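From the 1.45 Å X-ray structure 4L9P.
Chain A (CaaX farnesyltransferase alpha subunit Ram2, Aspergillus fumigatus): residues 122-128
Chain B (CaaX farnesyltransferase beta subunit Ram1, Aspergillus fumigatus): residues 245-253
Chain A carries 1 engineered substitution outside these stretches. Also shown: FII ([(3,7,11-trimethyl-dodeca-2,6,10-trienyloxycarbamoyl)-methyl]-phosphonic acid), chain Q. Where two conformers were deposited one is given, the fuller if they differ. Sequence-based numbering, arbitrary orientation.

Chain A 122-128: NYQIWHH
Chain B (245-253) EGGEEDVRG

The chain A partner is the first turn and a half of a helix. Asn A122 caps it with chi1 t, its OD1 accepting from Ile A125 N at 2.9 Å and weakly from Gln A124 N at 2.8 Å. Tyr A123 and His A127, one turn apart and joined by a backbone bond from His A127 N to Tyr A123 O of 2.9 Å, both send their CA-to-CB bonds toward chain B. These two residues make nearly all of chain A's share of a contact that buries 301 Å² over both sides.

Chain B approaches as a loop, turned at Gly B246 and extended from Gly B247 to Asp B250, before its helix. Going forward, it passes first His A127 and then Tyr A123, the reverse of their order in the helix. Glu B245 (phi/psi -68/122) stays clear. Gly B246 turns the chain at 88/1, a conformation in which a CB would jam against the preceding carbonyl O, so glycine suits it on backbone grounds alone. Gly B246 O accepts from His A127 NE2 at 2.9 Å (N-H...O angle 145°), near the plane of the imidazole, in the sole hydrogen bond between the stretches. Gly B247 (-98/-178) then passes over one ring face, its C 3.3 Å from His A127 NE2. His A127, chi1 t and chi2 64°, thus donates at its edge while its face packs on peptide.

Glu B248 marks the register, Glu B248 CA lying 6.0 Å from His A127 CA. At -71/153 it lays its N 3.5 Å from His A127 CE1, over the same face. Its side chain folds with chi1 p, chi2 m and chi3 20°, bringing OE2 to 3.5 Å from Tyr A123 CD2. Glu B249 (-108/121; chi1 t, chi2 t) points away and makes no contact.

Asp B250 (-161/173, chi1 p, chi2 45°) caps the chain B helix, OD1 accepting weakly from Arg B252 N at 3.0 Å. The same carboxylate holds the arginine side chain: Arg B252 NE reaches Asp B250 OD1 at 3.0 Å, and Arg B252 NH2 reaches Asp B250 OD2 at 2.7 Å in a salt bridge. Val B251 (-68/-17, chi1 m) lies out of reach.

Arg B252 (-57/-43) runs m, t, m with chi4 144°. A second salt bridge, NH2 to Glu B248 OE2 at 2.8 Å, helps fix its guanidinium flat on Tyr A123 (chi1 -82°, chi2 92°), centres 3.9 Å apart and planes at 21°. Arg B252 CZ sits 3.9 Å from the centroid of the Tyr A123 ring, a cation-pi contact in which the buried charge meets both aromatic face and carboxylates. The phenol continues to the ligand, Tyr A123 OH lying 3.3 Å from FII C24. Gly B253 (-59/-48) carries the helix onward without touching chain A.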

ATOM      1  N   ASN A 122      -1.836  -1.801  14.206  0.71 11.80           N
ATOM      2  CA  ASN A 122      -1.683  -0.465  14.753  0.71  9.74           C
ATOM      3  C   ASN A 122      -0.264  -0.001  14.500  0.71  9.22           C
ATOM      4  O   ASN A 122       0.705  -0.631  14.905  0.71 11.00           O
ATOM      5  CB  ASN A 122      -2.104  -0.536  16.227  0.71  9.16           C
ATOM      6  CG  ASN A 122      -2.006   0.796  16.956  0.71 10.13           C
ATOM      7  OD1 ASN A 122      -0.926   1.396  16.979  0.71  8.82           O
ATOM      8  ND2 ASN A 122      -3.090   1.146  17.761  0.71 12.34           N
ATOM      9  N   TYR A 123      -0.134   1.083  13.758  0.71  8.58           N
ATOM     10  CA  TYR A 123       1.198   1.646  13.493  0.71  8.65           C
ATOM     11  C   TYR A 123       1.908   2.199  14.726  0.71  8.17           C
ATOM     12  O   TYR A 123       3.144   2.061  14.845  0.71  8.62           O
ATOM     13  CB  TYR A 123       1.083   2.781  12.493  0.71  7.20           C
ATOM     14  CG  TYR A 123       1.011   2.342  11.040  0.71  8.01           C
ATOM     15  CD1 TYR A 123      -0.221   2.116  10.438  0.71  7.61           C
ATOM     16  CD2 TYR A 123       2.192   2.140  10.289  0.71  7.40           C
ATOM     17  CE1 TYR A 123      -0.302   1.796   9.067  0.71  7.64           C
ATOM     18  CE2 TYR A 123       2.057   1.767   8.925  0.71  7.45           C
ATOM     19  CZ  TYR A 123       0.809   1.598   8.372  0.71  7.74           C
ATOM     20  OH  TYR A 123       0.675   1.251   7.018  0.71  9.62           O
ATOM     21  N   GLN A 124       1.143   2.769  15.663  0.71  5.98           N
ATOM     22  CA  GLN A 124       1.724   3.568  16.722  0.71  5.93           C
ATOM     23  C   GLN A 124       2.388   2.645  17.717  0.71  5.85           C
ATOM     24  O   GLN A 124       3.504   2.933  18.151  0.71  5.48           O
ATOM     25  CB  GLN A 124       0.598   4.327  17.437  0.71  5.89           C
ATOM     26  CG  GLN A 124       0.069   5.554  16.641  0.71  6.59           C
ATOM     27  CD  GLN A 124      -0.697   5.145  15.424  0.71  7.61           C
ATOM     28  OE1 GLN A 124      -1.638   4.353  15.512  0.71  8.63           O
ATOM     29  NE2 GLN A 124      -0.301   5.691  14.271  0.71  8.33           N
ATOM     30  N   ILE A 125       1.727   1.532  18.075  1.00  5.75           N
ATOM     31  CA  ILE A 125       2.291   0.731  19.165  1.00  5.56           C
ATOM     32  C   ILE A 125       3.665   0.160  18.765  1.00  4.66           C
ATOM     33  O   ILE A 125       4.605   0.046  19.564  1.00  6.19           O
ATOM     34  CB  ILE A 125       1.300  -0.465  19.426  1.00  8.08           C
ATOM     35  CG1 ILE A 125       0.109   0.067  20.222  1.00 10.07           C
ATOM     36  CG2 ILE A 125       1.952  -1.688  20.095  1.00 10.07           C
ATOM     37  CD1 ILE A 125      -1.087  -0.969  20.170  1.00 10.94           C
ATOM     38  N   TRP A 126       3.808  -0.195  17.497  1.00  4.45           N
ATOM     39  CA  TRP A 126       5.031  -0.811  17.004  1.00  5.59           C
ATOM     40  C   TRP A 126       6.082   0.207  16.622  1.00  4.38           C
ATOM     41  O   TRP A 126       7.277  -0.054  16.794  1.00  5.78           O
ATOM     42  CB  TRP A 126       4.719  -1.846  15.890  1.00  5.17           C
ATOM     43  CG  TRP A 126       3.965  -2.966  16.559  1.00  6.42           C
ATOM     44  CD1 TRP A 126       2.595  -3.141  16.674  1.00  8.74           C
ATOM     45  CD2 TRP A 126       4.558  -4.002  17.338  1.00  5.65           C
ATOM     46  NE1 TRP A 126       2.320  -4.183  17.535  1.00  8.23           N
ATOM     47  CE2 TRP A 126       3.517  -4.736  17.944  1.00  7.26           C
ATOM     48  CE3 TRP A 126       5.887  -4.362  17.602  1.00  5.69           C
ATOM     49  CZ2 TRP A 126       3.772  -5.826  18.796  1.00  6.66           C
ATOM     50  CZ3 TRP A 126       6.138  -5.420  18.429  1.00  6.28           C
ATOM     51  CH2 TRP A 126       5.078  -6.166  19.024  1.00  6.64           C
ATOM     52  N   HIS A 127       5.660   1.389  16.170  1.00  3.97           N
ATOM     53  CA  HIS A 127       6.593   2.505  16.038  1.00  5.12           C
ATOM     54  C   HIS A 127       7.130   2.920  17.432  1.00  4.94           C
ATOM     55  O   HIS A 127       8.340   3.100  17.614  1.00  5.37           O
ATOM     56  CB  HIS A 127       6.002   3.711  15.311  1.00  6.12           C
ATOM     57  CG  HIS A 127       6.993   4.813  15.209  1.00  7.43           C
ATOM     58  ND1 HIS A 127       8.155   4.684  14.484  1.00  7.97           N
ATOM     59  CD2 HIS A 127       7.039   6.037  15.796  1.00  9.06           C
ATOM     60  CE1 HIS A 127       8.882   5.787  14.619  1.00  8.82           C
ATOM     61  NE2 HIS A 127       8.222   6.629  15.402  1.00 10.80           N
ATOM     62  N   HIS A 128       6.248   2.998  18.442  1.00  5.05           N
ATOM     63  CA  HIS A 128       6.660   3.420  19.785  1.00  4.39           C
ATOM     64  C   HIS A 128       7.671   2.417  20.304  1.00  4.77           C
ATOM     65  O   HIS A 128       8.671   2.791  20.940  1.00  5.69           O
ATOM     66  CB  HIS A 128       5.429   3.453  20.687  1.00  5.41           C
ATOM     67  CG  HIS A 128       5.688   4.026  22.036  1.00  6.22           C
ATOM     68  ND1 HIS A 128       5.942   5.370  22.230  1.00  7.64           N
ATOM     69  CD2 HIS A 128       5.622   3.448  23.261  1.00  6.97           C
ATOM     70  CE1 HIS A 128       6.071   5.590  23.542  1.00  8.30           C
ATOM     71  NE2 HIS A 128       5.880   4.442  24.198  1.00  8.00           N
TER
ATOM     72  N   GLU B 245       6.263  14.367  12.686  1.00  7.34           N
ATOM     73  CA  GLU B 245       7.517  14.556  13.438  1.00  7.64           C
ATOM     74  C   GLU B 245       7.552  13.550  14.574  1.00  7.57           C
ATOM     75  O   GLU B 245       6.647  13.498  15.419  1.00 10.95           O
ATOM     76  CB  GLU B 245       7.567  15.973  14.019  1.00  9.90           C
ATOM     77  CG  GLU B 245       7.713  16.983  12.860  1.00 12.05           C
ATOM     78  CD  GLU B 245       7.840  18.394  13.419  1.00 14.04           C
ATOM     79  OE1 GLU B 245       8.926  18.755  13.918  1.00 16.23           O
ATOM     80  OE2 GLU B 245       6.856  19.162  13.354  1.00 15.08           O
ATOM     81  N   GLY B 246       8.577  12.716  14.592  1.00  7.35           N
ATOM     82  CA  GLY B 246       8.650  11.683  15.617  1.00  8.17           C
ATOM     83  C   GLY B 246       7.942  10.393  15.228  1.00  8.25           C
ATOM     84  O   GLY B 246       7.936   9.468  16.011  1.00  9.60           O
ATOM     85  N   GLY B 247       7.362  10.344  14.020  1.00  6.38           N
ATOM     86  CA  GLY B 247       6.628   9.160  13.562  1.00  6.80           C
ATOM     87  C   GLY B 247       7.443   8.246  12.673  1.00  5.66           C
ATOM     88  O   GLY B 247       8.616   8.457  12.372  1.00  6.42           O
ATOM     89  N   GLU B 248       6.776   7.207  12.215  1.00  5.33           N
ATOM     90  CA  GLU B 248       7.428   6.183  11.403  1.00  4.77           C
ATOM     91  C   GLU B 248       7.779   6.687   9.979  1.00  4.46           C
ATOM     92  O   GLU B 248       7.132   7.606   9.422  1.00  5.61           O
ATOM     93  CB  GLU B 248       6.547   4.915  11.243  1.00  5.34           C
ATOM     94  CG  GLU B 248       5.186   5.172  10.579  1.00  6.97           C
ATOM     95  CD  GLU B 248       4.037   5.605  11.520  1.00  8.38           C
ATOM     96  OE1 GLU B 248       4.280   6.090  12.636  1.00 10.54           O
ATOM     97  OE2 GLU B 248       2.861   5.455  11.124  1.00  9.95           O
ATOM     98  N   GLU B 249       8.814   6.059   9.415  1.00  4.84           N
ATOM     99  CA  GLU B 249       9.237   6.304   8.024  1.00  4.87           C
ATOM    100  C   GLU B 249       8.876   5.109   7.167  1.00  4.15           C
ATOM    101  O   GLU B 249       9.388   4.020   7.362  1.00  5.58           O
ATOM    102  CB  GLU B 249      10.740   6.526   7.989  1.00  5.53           C
ATOM    103  CG  GLU B 249      11.212   6.851   6.545  1.00  5.96           C
ATOM    104  CD  GLU B 249      12.664   7.113   6.398  1.00  7.28           C
ATOM    105  OE1 GLU B 249      13.451   7.056   7.380  1.00  9.62           O
ATOM    106  OE2 GLU B 249      13.077   7.369   5.232  1.00  8.31           O
ATOM    107  N   ASP B 250       8.065   5.392   6.141  1.00  4.29           N
ATOM    108  CA  ASP B 250       7.689   4.335   5.179  1.00  4.40           C
ATOM    109  C   ASP B 250       7.204   5.018   3.935  1.00  3.72           C
ATOM    110  O   ASP B 250       7.113   6.247   3.881  1.00  5.03           O
ATOM    111  CB  ASP B 250       6.676   3.325   5.790  1.00  6.46           C
ATOM    112  CG  ASP B 250       5.364   3.951   6.161  1.00  8.58           C
ATOM    113  OD1 ASP B 250       4.834   4.728   5.351  1.00  8.52           O
ATOM    114  OD2 ASP B 250       4.849   3.657   7.285  1.00 12.15           O
ATOM    115  N   VAL B 251       6.958   4.203   2.913  1.00  3.65           N
ATOM    116  CA  VAL B 251       6.677   4.793   1.609  1.00  3.99           C
ATOM    117  C   VAL B 251       5.335   5.547   1.561  1.00  5.12           C
ATOM    118  O   VAL B 251       5.196   6.385   0.670  1.00  5.22           O
ATOM    119  CB  VAL B 251       6.727   3.748   0.497  1.00  6.87           C
ATOM    120  CG1 VAL B 251       8.169   3.108   0.369  1.00  7.13           C
ATOM    121  CG2 VAL B 251       5.625   2.757   0.682  1.00  9.81           C
ATOM    122  N   ARG B 252       4.398   5.344   2.498  1.00  7.60           N
ATOM    123  CA  ARG B 252       3.253   6.273   2.632  1.00  8.46           C
ATOM    124  C   ARG B 252       3.703   7.658   2.852  1.00  9.43           C
ATOM    125  O   ARG B 252       3.122   8.610   2.301  1.00  9.33           O
ATOM    126  CB  ARG B 252       2.392   6.026   3.891  1.00 10.77           C
ATOM    127  CG  ARG B 252       1.770   4.752   3.821  1.00 10.48           C
ATOM    128  CD  ARG B 252       1.024   4.563   5.242  1.00 11.62           C
ATOM    129  NE  ARG B 252       1.989   4.541   6.330  1.00 11.94           N
ATOM    130  CZ  ARG B 252       1.779   5.072   7.558  1.00 11.08           C
ATOM    131  NH1 ARG B 252       0.627   5.624   7.913  1.00 13.09           N
ATOM    132  NH2 ARG B 252       2.725   5.008   8.392  1.00 10.30           N
ATOM    133  N   GLY B 253       4.697   7.847   3.692  1.00  9.14           N
ATOM    134  CA  GLY B 253       5.226   9.169   3.971  1.00  9.71           C
ATOM    135  C   GLY B 253       5.719   9.813   2.711  1.00  8.56           C
ATOM    136  O   GLY B 253       5.354  10.966   2.433  1.00  8.85           O
TER
HETATM  137  C1  FII Q 608      -1.670   6.554   0.822  1.00 11.11           C
HETATM  138  C2  FII Q 608      -1.752   5.486   1.880  1.00 10.84           C
HETATM  139  C6  FII Q 608      -1.868   5.971   3.263  1.00 12.73           C
HETATM  140  C10 FII Q 608      -1.324   4.123   1.519  1.00 10.00           C
HETATM  141  C11 FII Q 608      -1.265   2.960   2.509  1.00  9.72           C
HETATM  142  C12 FII Q 608      -2.554   2.111   2.300  1.00  8.89           C
HETATM  143  C15 FII Q 608      -2.540   0.678   2.823  1.00 10.93           C
HETATM  144  C18 FII Q 608      -3.776  -0.195   2.647  1.00 11.22           C
HETATM  145  C22 FII Q 608      -1.499   0.380   3.856  1.00 14.30           C
HETATM  146  C23 FII Q 608      -1.247  -1.101   4.086  1.00 17.67           C
HETATM  147  C24 FII Q 608      -0.408  -1.340   5.284  1.00 15.94           C
HETATM  148  C27 FII Q 608      -0.542  -2.755   5.747  1.00 12.41           C
HETATM  149  C30 FII Q 608       0.449  -3.728   5.133  1.00 12.96           C
HETATM  150  C34 FII Q 608      -1.078  -2.910   7.120  1.00 12.41           C
HETATM  151  C35 FII Q 608      -1.028  -4.223   7.872  1.00 13.03           C
HETATM  152  O36 FII Q 608      -2.331  -4.738   8.081  1.00 11.83           O
HETATM  153  N42 FII Q 608      -3.092  -4.910   6.956  1.00 10.47           N
HETATM  154  C43 FII Q 608      -3.126  -6.247   6.534  1.00  7.89           C
HETATM  155  O44 FII Q 608      -2.505  -7.179   7.066  1.00  8.17           O
HETATM  156  C45 FII Q 608      -4.038  -6.464   5.335  1.00  5.97           C
HETATM  157  P46 FII Q 608      -3.463  -7.813   4.178  1.00  4.74           P
HETATM  158  O49 FII Q 608      -2.019  -7.565   3.951  1.00  5.05           O
HETATM  159  O50 FII Q 608      -3.808  -9.131   4.797  1.00  7.34           O
HETATM  160  O51 FII Q 608      -4.316  -7.532   2.923  1.00  5.07           O